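Non-catalytic protein 1 (Piromyces equi, PDB 1WCU) is a family 29 carbohydrate-binding module of an anaerobic fungus, which has no catalytic role itself and probably binds plant cell-wall polysaccharides such as mannan and cellulose. Local coordinates at residues V68-E73 with S125-Y130; L36-D41 with I117-G122. All blocks are in the same frame, centred on the assembly; numbering follows the deposited sequence.

Interaction 1 of 2, residues V68-E73 with S125-Y130; sequences VKTETE and SNIPIY
Ser125 meets Thr72 where two neighbouring antiparallel strands of the beta-sandwich, 62-70 and 129-137, give way to loops. Ser125 OG lies 3.4 Å from Thr72 CB. It accepts from Ile127 N in an ST turn, and Asp121 is the outside partner of both hydroxyls. Ile127 then sets its CB against Thr72 CB, while its CG2 faces Glu71 CB at 4.1 Å. The carbonyl of Pro128 takes two donors. Thr70 OG1 donates to Pro128 O at 2.9 Å, from 29° out of the carbonyl plane. Water 1 donates to the same oxygen and accepts from Glu71 N. Thr70 OG1 stands anti to its backbone N (chi1 -172°), which places it between Pro128 O and Thr72 N, and it accepts from the latter in a second ST turn. An alanine at Thr70 would probably leave Thr72 N without its acceptor and Pro128 O with one donor fewer. Ile129 packs CG1 tightly on Thr72 CG2, at 3.5 Å. Its CG2 runs beside Val68 CG1, and Phe95 of strand 90-98 touches both side chains. Tyr130 closes a hydrogen-bonded pair with Lys69: Lys69 N to Tyr130 O is 2.8 Å and Tyr130 N to Lys69 O is 2.9 Å. Lys69 NZ forms a salt bridge with Asp33. Lys69 O also lies in the plane of the Tyr130 ring, at its edge, 3.4 Å from CD1.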
ATOM      1  N   VAL A  68       8.890   3.510   2.245  1.00  7.55           N
ATOM      2  CA  VAL A  68       8.708   3.072   3.633  1.00  7.90           C
ATOM      3  C   VAL A  68       9.962   3.388   4.445  1.00  7.95           C
ATOM      4  O   VAL A  68      11.083   3.220   3.949  1.00  8.51           O
ATOM      5  CB  VAL A  68       8.455   1.561   3.722  1.00  8.30           C
ATOM      6  CG1 VAL A  68       8.128   1.158   5.162  1.00  8.62           C
ATOM      7  CG2 VAL A  68       7.323   1.161   2.791  1.00  9.25           C
ATOM      8  N   LYS A  69       9.759   3.831   5.694  1.00  7.84           N
ATOM      9  CA  LYS A  69      10.810   4.001   6.701  1.00  8.51           C
ATOM     10  C   LYS A  69      10.295   3.314   7.943  1.00  7.73           C
ATOM     11  O   LYS A  69       9.199   3.617   8.404  1.00  7.93           O
ATOM     12  CB  LYS A  69      11.056   5.491   6.978  1.00  8.89           C
ATOM     13  CG  LYS A  69      12.025   5.742   8.123  1.00  9.23           C
ATOM     14  CD  LYS A  69      12.261   7.227   8.346  1.00 11.21           C
ATOM     15  CE  LYS A  69      11.110   7.916   8.967  1.00 14.93           C
ATOM     16  NZ  LYS A  69      11.453   9.355   9.258  1.00 18.45           N
ATOM     17  N   THR A  70      11.064   2.385   8.499  1.00  7.89           N
ATOM     18  CA  THR A  70      10.610   1.625   9.666  1.00  8.07           C
ATOM     19  C   THR A  70      11.718   0.783  10.273  1.00  8.08           C
ATOM     20  O   THR A  70      12.666   0.403   9.582  1.00  8.16           O
ATOM     21  CB  THR A  70       9.417   0.683   9.279  1.00  8.08           C
ATOM     22  OG1 THR A  70       8.866   0.085  10.464  1.00  7.83           O
ATOM     23  CG2 THR A  70       9.843  -0.405   8.325  1.00  7.68           C
ATOM     24  N   GLU A  71      11.554   0.454  11.556  1.00  8.98           N
ATOM     25  CA  GLU A  71      12.416  -0.503  12.245  1.00  9.92           C
ATOM     26  C   GLU A  71      11.873  -1.939  12.246  1.00 10.15           C
ATOM     27  O   GLU A  71      12.538  -2.860  12.720  1.00 11.70           O
ATOM     28  CB  GLU A  71      12.673  -0.038  13.680  1.00 10.47           C
ATOM     29  CG  GLU A  71      13.508   1.220  13.798  0.50 11.04           C
ATOM     30  CD  GLU A  71      13.819   1.530  15.247  0.50 12.58           C
ATOM     31  OE1 GLU A  71      14.727   0.883  15.808  0.50 16.88           O
ATOM     32  OE2 GLU A  71      13.124   2.389  15.828  0.50 15.16           O
ATOM     33  N   THR A  72      10.663  -2.147  11.726  1.00  8.79           N
ATOM     34  CA  THR A  72      10.125  -3.487  11.579  1.00  9.33           C
ATOM     35  C   THR A  72      10.163  -3.900  10.084  1.00  8.83           C
ATOM     36  O   THR A  72      10.989  -3.409   9.321  1.00  9.36           O
ATOM     37  CB  THR A  72       8.735  -3.619  12.266  1.00  9.47           C
ATOM     38  OG1 THR A  72       8.339  -4.998  12.316  1.00 10.05           O
ATOM     39  CG2 THR A  72       7.641  -2.786  11.576  1.00  9.19           C
ATOM     40  N   GLU A  73       9.317  -4.845   9.699  1.00  9.45           N
ATOM     41  CA  GLU A  73       9.302  -5.398   8.352  1.00  9.88           C
ATOM     42  C   GLU A  73       7.932  -5.994   8.119  1.00  9.10           C
ATOM     43  O   GLU A  73       7.142  -6.143   9.058  1.00  8.89           O
ATOM     44  CB  GLU A  73      10.387  -6.458   8.186  1.00 10.08           C
ATOM     45  CG  GLU A  73      10.272  -7.645   9.140  1.00 13.04           C
ATOM     46  CD  GLU A  73      11.439  -8.607   9.026  1.00 17.37           C
ATOM     47  OE1 GLU A  73      12.604  -8.141   8.997  1.00 27.04           O
ATOM     48  OE2 GLU A  73      11.202  -9.830   8.963  1.00 25.34           O
ATOM     49  N   SER A 125       4.822  -6.334  15.798  1.00  9.52           N
ATOM     50  CA  SER A 125       5.831  -5.631  16.593  1.00  9.43           C
ATOM     51  C   SER A 125       5.350  -4.394  17.339  1.00  9.73           C
ATOM     52  O   SER A 125       6.071  -3.884  18.200  1.00 10.33           O
ATOM     53  CB  SER A 125       6.971  -5.185  15.674  1.00 10.29           C
ATOM     54  OG  SER A 125       6.546  -4.153  14.803  1.00 10.17           O
ATOM     55  N   ASN A 126       4.198  -3.854  16.948  1.00  9.63           N
ATOM     56  CA  ASN A 126       3.697  -2.595  17.511  1.00  9.70           C
ATOM     57  C   ASN A 126       4.648  -1.424  17.250  1.00  9.98           C
ATOM     58  O   ASN A 126       4.564  -0.402  17.944  1.00 11.83           O
ATOM     59  CB  ASN A 126       3.412  -2.750  19.028  1.00 10.07           C
ATOM     60  CG  ASN A 126       2.585  -1.616  19.621  1.00 10.62           C
ATOM     61  OD1 ASN A 126       1.520  -1.219  19.107  1.00 13.12           O
ATOM     62  ND2 ASN A 126       3.065  -1.094  20.740  1.00 11.43           N
ATOM     63  N   ILE A 127       5.486  -1.548  16.211  1.00  9.20           N
ATOM     64  CA  ILE A 127       6.463  -0.511  15.818  1.00  9.35           C
ATOM     65  C   ILE A 127       5.902   0.272  14.628  1.00  9.29           C
ATOM     66  O   ILE A 127       5.402  -0.333  13.691  1.00  9.30           O
ATOM     67  CB  ILE A 127       7.796  -1.157  15.388  1.00  9.15           C
ATOM     68  CG1 ILE A 127       8.503  -1.760  16.623  1.00  9.03           C
ATOM     69  CG2 ILE A 127       8.728  -0.156  14.682  1.00  9.83           C
ATOM     70  CD1 ILE A 127       9.724  -2.550  16.294  1.00 10.54           C
ATOM     71  N   PRO A 128       5.992   1.606  14.651  1.00  8.90           N
ATOM     72  CA  PRO A 128       5.424   2.371  13.542  1.00  8.49           C
ATOM     73  C   PRO A 128       6.120   2.106  12.201  1.00  8.20           C
ATOM     74  O   PRO A 128       7.347   1.942  12.129  1.00  8.33           O
ATOM     75  CB  PRO A 128       5.573   3.824  13.989  1.00  8.74           C
ATOM     76  CG  PRO A 128       6.708   3.800  14.955  1.00 10.19           C
ATOM     77  CD  PRO A 128       6.560   2.488  15.688  1.00  9.44           C
ATOM     78  N   ILE A 129       5.298   2.052  11.153  1.00  7.62           N
ATOM     79  CA  ILE A 129       5.725   1.894   9.771  1.00  7.38           C
ATOM     80  C   ILE A 129       5.322   3.179   9.060  1.00  7.38           C
ATOM     81  O   ILE A 129       4.123   3.443   8.898  1.00  7.27           O
ATOM     82  CB  ILE A 129       5.055   0.652   9.132  1.00  7.07           C
ATOM     83  CG1 ILE A 129       5.473  -0.618   9.890  1.00  7.68           C
ATOM     84  CG2 ILE A 129       5.421   0.547   7.652  1.00  7.64           C
ATOM     85  CD1 ILE A 129       4.532  -1.763   9.693  1.00  8.02           C
ATOM     86  N   TYR A 130       6.312   3.989   8.688  1.00  7.13           N
ATOM     87  CA  TYR A 130       6.089   5.297   8.068  1.00  7.34           C
ATOM     88  C   TYR A 130       6.117   5.185   6.554  1.00  7.71           C
ATOM     89  O   TYR A 130       7.022   4.569   5.980  1.00  7.83           O
ATOM     90  CB  TYR A 130       7.174   6.305   8.510  1.00  8.40           C
ATOM     91  CG  TYR A 130       7.266   6.508  10.011  1.00  8.54           C
ATOM     92  CD1 TYR A 130       8.090   5.710  10.781  1.00  7.52           C
ATOM     93  CD2 TYR A 130       6.540   7.511  10.647  1.00  9.69           C
ATOM     94  CE1 TYR A 130       8.188   5.883  12.151  1.00  9.84           C
ATOM     95  CE2 TYR A 130       6.616   7.693  12.026  1.00 10.54           C
ATOM     96  CZ  TYR A 130       7.453   6.885  12.768  1.00 10.44           C
ATOM     97  OH  TYR A 130       7.528   7.057  14.153  1.00 12.85           O
TER
HETATM   98  O   HOH W   1       9.936   2.490  13.003  1.00  9.08           O

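Interaction 2 of 2, residues L36-D41 with I117-G122; sequences LVLTAD and IIVQDG
Leu38 and Val119 face each other with their CA atoms 8.0 Å apart, across the two sheets of the beta-sandwich. Strands 36-38 and 117-121 approach to 9.2 Å between axes, and their directions differ by 52°. No hydrogen bond joins the two segments directly, so side chains and one water make the contact. The backbones draw closer beyond the strand of Leu38, and Ala40 and Asp121 have CA atoms 6.5 Å apart. Leu38 carries the apolar part. Chi1 of 161° sets its CG anti to the backbone N, on the side of segment 117-122; CD2 makes the contact. CD2 lies 3.3 Å from Val119 O and 4.3 Å from Val119 CG1. Ile129 and Met131 of strand 129-137 also pack on Leu38, and Ile48 of strand 47-52 touches Val119. Ala40 points its CB at Asp121 CB, at 4.0 Å. The carboxylate of Asp121 is buried, with OD1 bonded to Thr72 OG1 and OD2 to Ser125 OG. These bonds are consistent with a charged carboxylate. Water 2 bridges the segments, accepting from Ala40 N at 2.7 Å and donating to Asp121 OD2 at 2.8 Å.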
ATOM      1  N   LEU A  36       2.259   8.754   6.456  1.00  8.38           N
ATOM      2  CA  LEU A  36       1.120   7.931   6.834  1.00  8.54           C
ATOM      3  C   LEU A  36       1.714   6.803   7.641  1.00  8.33           C
ATOM      4  O   LEU A  36       2.633   6.133   7.187  1.00  8.77           O
ATOM      5  CB  LEU A  36       0.410   7.423   5.565  1.00  9.12           C
ATOM      6  CG  LEU A  36      -0.848   6.572   5.704  1.00 10.49           C
ATOM      7  CD1 LEU A  36      -1.627   6.620   4.391  1.00 12.96           C
ATOM      8  CD2 LEU A  36      -0.541   5.125   6.055  1.00 13.22           C
ATOM      9  N   VAL A  37       1.203   6.594   8.840  1.00  8.09           N
ATOM     10  CA  VAL A  37       1.807   5.647   9.778  1.00  8.08           C
ATOM     11  C   VAL A  37       0.850   4.501  10.089  1.00  8.03           C
ATOM     12  O   VAL A  37      -0.279   4.730  10.542  1.00  8.59           O
ATOM     13  CB  VAL A  37       2.164   6.342  11.085  1.00  8.75           C
ATOM     14  CG1 VAL A  37       2.968   5.406  11.972  1.00  9.99           C
ATOM     15  CG2 VAL A  37       2.961   7.606  10.814  1.00 11.00           C
ATOM     16  N   LEU A  38       1.325   3.277   9.867  1.00  7.32           N
ATOM     17  CA  LEU A  38       0.675   2.059  10.374  1.00  7.54           C
ATOM     18  C   LEU A  38       1.349   1.666  11.667  1.00  7.18           C
ATOM     19  O   LEU A  38       2.564   1.449  11.684  1.00  7.14           O
ATOM     20  CB  LEU A  38       0.847   0.907   9.375  1.00  7.72           C
ATOM     21  CG  LEU A  38       0.644  -0.541   9.862  1.00  7.30           C
ATOM     22  CD1 LEU A  38      -0.756  -0.732  10.428  1.00  8.38           C
ATOM     23  CD2 LEU A  38       0.952  -1.545   8.761  1.00  7.46           C
ATOM     24  N   THR A  39       0.568   1.551  12.737  1.00  7.77           N
ATOM     25  CA  THR A  39       1.042   0.917  13.963  1.00  8.34           C
ATOM     26  C   THR A  39       0.080  -0.223  14.282  1.00  7.95           C
ATOM     27  O   THR A  39      -1.090   0.017  14.600  1.00  8.56           O
ATOM     28  CB  THR A  39       1.080   1.909  15.143  1.00  8.73           C
ATOM     29  OG1 THR A  39       1.829   3.084  14.781  1.00  9.72           O
ATOM     30  CG2 THR A  39       1.689   1.269  16.376  1.00  9.63           C
ATOM     31  N   ALA A  40       0.537  -1.462  14.123  1.00  7.98           N
ATOM     32  CA  ALA A  40      -0.302  -2.620  14.460  1.00  8.45           C
ATOM     33  C   ALA A  40      -0.533  -2.630  15.962  1.00  8.23           C
ATOM     34  O   ALA A  40       0.358  -2.265  16.725  1.00  8.69           O
ATOM     35  CB  ALA A  40       0.353  -3.904  14.016  1.00  9.04           C
ATOM     36  N   ASP A  41      -1.717  -3.051  16.389  1.00  7.96           N
ATOM     37  CA  ASP A  41      -2.038  -3.112  17.815  1.00  8.99           C
ATOM     38  C   ASP A  41      -1.088  -4.113  18.489  1.00  9.35           C
ATOM     39  O   ASP A  41      -0.540  -5.007  17.832  1.00  8.57           O
ATOM     40  CB  ASP A  41      -3.466  -3.570  18.030  1.00  9.18           C
ATOM     41  CG  ASP A  41      -4.498  -2.594  17.533  1.00 10.60           C
ATOM     42  OD1 ASP A  41      -4.192  -1.400  17.368  1.00 11.79           O
ATOM     43  OD2 ASP A  41      -5.645  -3.037  17.324  1.00 12.49           O
ATOM     44  N   ILE A 117      -5.104  -1.960  -1.341  1.00  6.87           N
ATOM     45  CA  ILE A 117      -3.682  -2.158  -1.119  1.00  6.70           C
ATOM     46  C   ILE A 117      -3.436  -2.338   0.385  1.00  6.32           C
ATOM     47  O   ILE A 117      -3.686  -1.424   1.183  1.00  5.83           O
ATOM     48  CB  ILE A 117      -2.861  -0.945  -1.629  1.00  6.30           C
ATOM     49  CG1 ILE A 117      -3.054  -0.771  -3.133  1.00  7.35           C
ATOM     50  CG2 ILE A 117      -1.374  -1.133  -1.288  1.00  7.45           C
ATOM     51  CD1 ILE A 117      -2.496   0.528  -3.712  1.00  8.70           C
ATOM     52  N   ILE A 118      -2.899  -3.490   0.756  1.00  6.05           N
ATOM     53  CA  ILE A 118      -2.624  -3.848   2.150  1.00  6.47           C
ATOM     54  C   ILE A 118      -1.150  -3.682   2.484  1.00  7.06           C
ATOM     55  O   ILE A 118      -0.292  -4.087   1.709  1.00  7.00           O
ATOM     56  CB  ILE A 118      -2.986  -5.335   2.389  1.00  6.64           C
ATOM     57  CG1 ILE A 118      -4.504  -5.552   2.340  1.00  7.45           C
ATOM     58  CG2 ILE A 118      -2.435  -5.837   3.720  1.00  7.03           C
ATOM     59  CD1 ILE A 118      -4.881  -7.014   2.103  1.00  7.06           C
ATOM     60  N   VAL A 119      -0.862  -3.070   3.628  1.00  7.08           N
ATOM     61  CA  VAL A 119       0.497  -3.056   4.205  1.00  7.12           C
ATOM     62  C   VAL A 119       0.329  -3.642   5.596  1.00  6.97           C
ATOM     63  O   VAL A 119      -0.550  -3.207   6.332  1.00  6.73           O
ATOM     64  CB  VAL A 119       1.119  -1.651   4.275  1.00  7.27           C
ATOM     65  CG1 VAL A 119       2.549  -1.701   4.810  1.00  7.56           C
ATOM     66  CG2 VAL A 119       1.128  -1.017   2.885  1.00  7.73           C
ATOM     67  N   GLN A 120       1.156  -4.623   5.952  1.00  7.46           N
ATOM     68  CA  GLN A 120       0.940  -5.419   7.154  1.00  8.32           C
ATOM     69  C   GLN A 120       2.253  -5.690   7.894  1.00  8.16           C
ATOM     70  O   GLN A 120       3.282  -5.960   7.263  1.00  8.06           O
ATOM     71  CB  GLN A 120       0.234  -6.734   6.752  1.00  9.50           C
ATOM     72  CG  GLN A 120      -0.427  -7.476   7.852  1.00 10.58           C
ATOM     73  CD  GLN A 120      -1.540  -8.430   7.381  1.00 10.00           C
ATOM     74  OE1 GLN A 120      -1.705  -8.758   6.183  1.00 12.38           O
ATOM     75  NE2 GLN A 120      -2.310  -8.878   8.333  1.00 10.85           N
ATOM     76  N   ASP A 121       2.210  -5.601   9.220  1.00  8.12           N
ATOM     77  CA  ASP A 121       3.378  -5.825  10.096  1.00  8.41           C
ATOM     78  C   ASP A 121       3.590  -7.297  10.412  1.00  9.23           C
ATOM     79  O   ASP A 121       2.938  -7.835  11.289  1.00 10.41           O
ATOM     80  CB  ASP A 121       3.192  -5.042  11.408  1.00  8.70           C
ATOM     81  CG  ASP A 121       4.399  -5.102  12.308  1.00  9.92           C
ATOM     82  OD1 ASP A 121       5.488  -5.553  11.866  1.00 12.74           O
ATOM     83  OD2 ASP A 121       4.287  -4.585  13.437  1.00  9.89           O
ATOM     84  N   GLY A 122       4.549  -7.923   9.737  1.00  9.39           N
ATOM     85  CA  GLY A 122       4.734  -9.370   9.846  1.00  9.05           C
ATOM     86  C   GLY A 122       5.100  -9.854  11.236  1.00  9.15           C
ATOM     87  O   GLY A 122       4.490 -10.807  11.734  1.00  9.65           O
TER
HETATM   88  O   HOH W   2       3.174  -2.015  13.587  1.00 11.03           O

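Interactions 1 and 2 have centres about 8 Å apart and share one corner of the sandwich. Strand 129-137 lies between strands 62-70 and 35-38 in one sheet, with a probable bond from Ile129 N to Leu38 O at 2.9 Å. Interaction 1 is therefore a contact within that sheet, and interaction 2 joins it to the other. Asp121 ties them together. With OD1 2.9 Å from Thr72 OG1, a probable hydrogen bond, and OD2 bonded to Ser125, its carboxylate touches both segments of interaction 1. The chain runs on from Asp121 through a short loop to Ser125. The contacts given here do not identify the sugar-binding site.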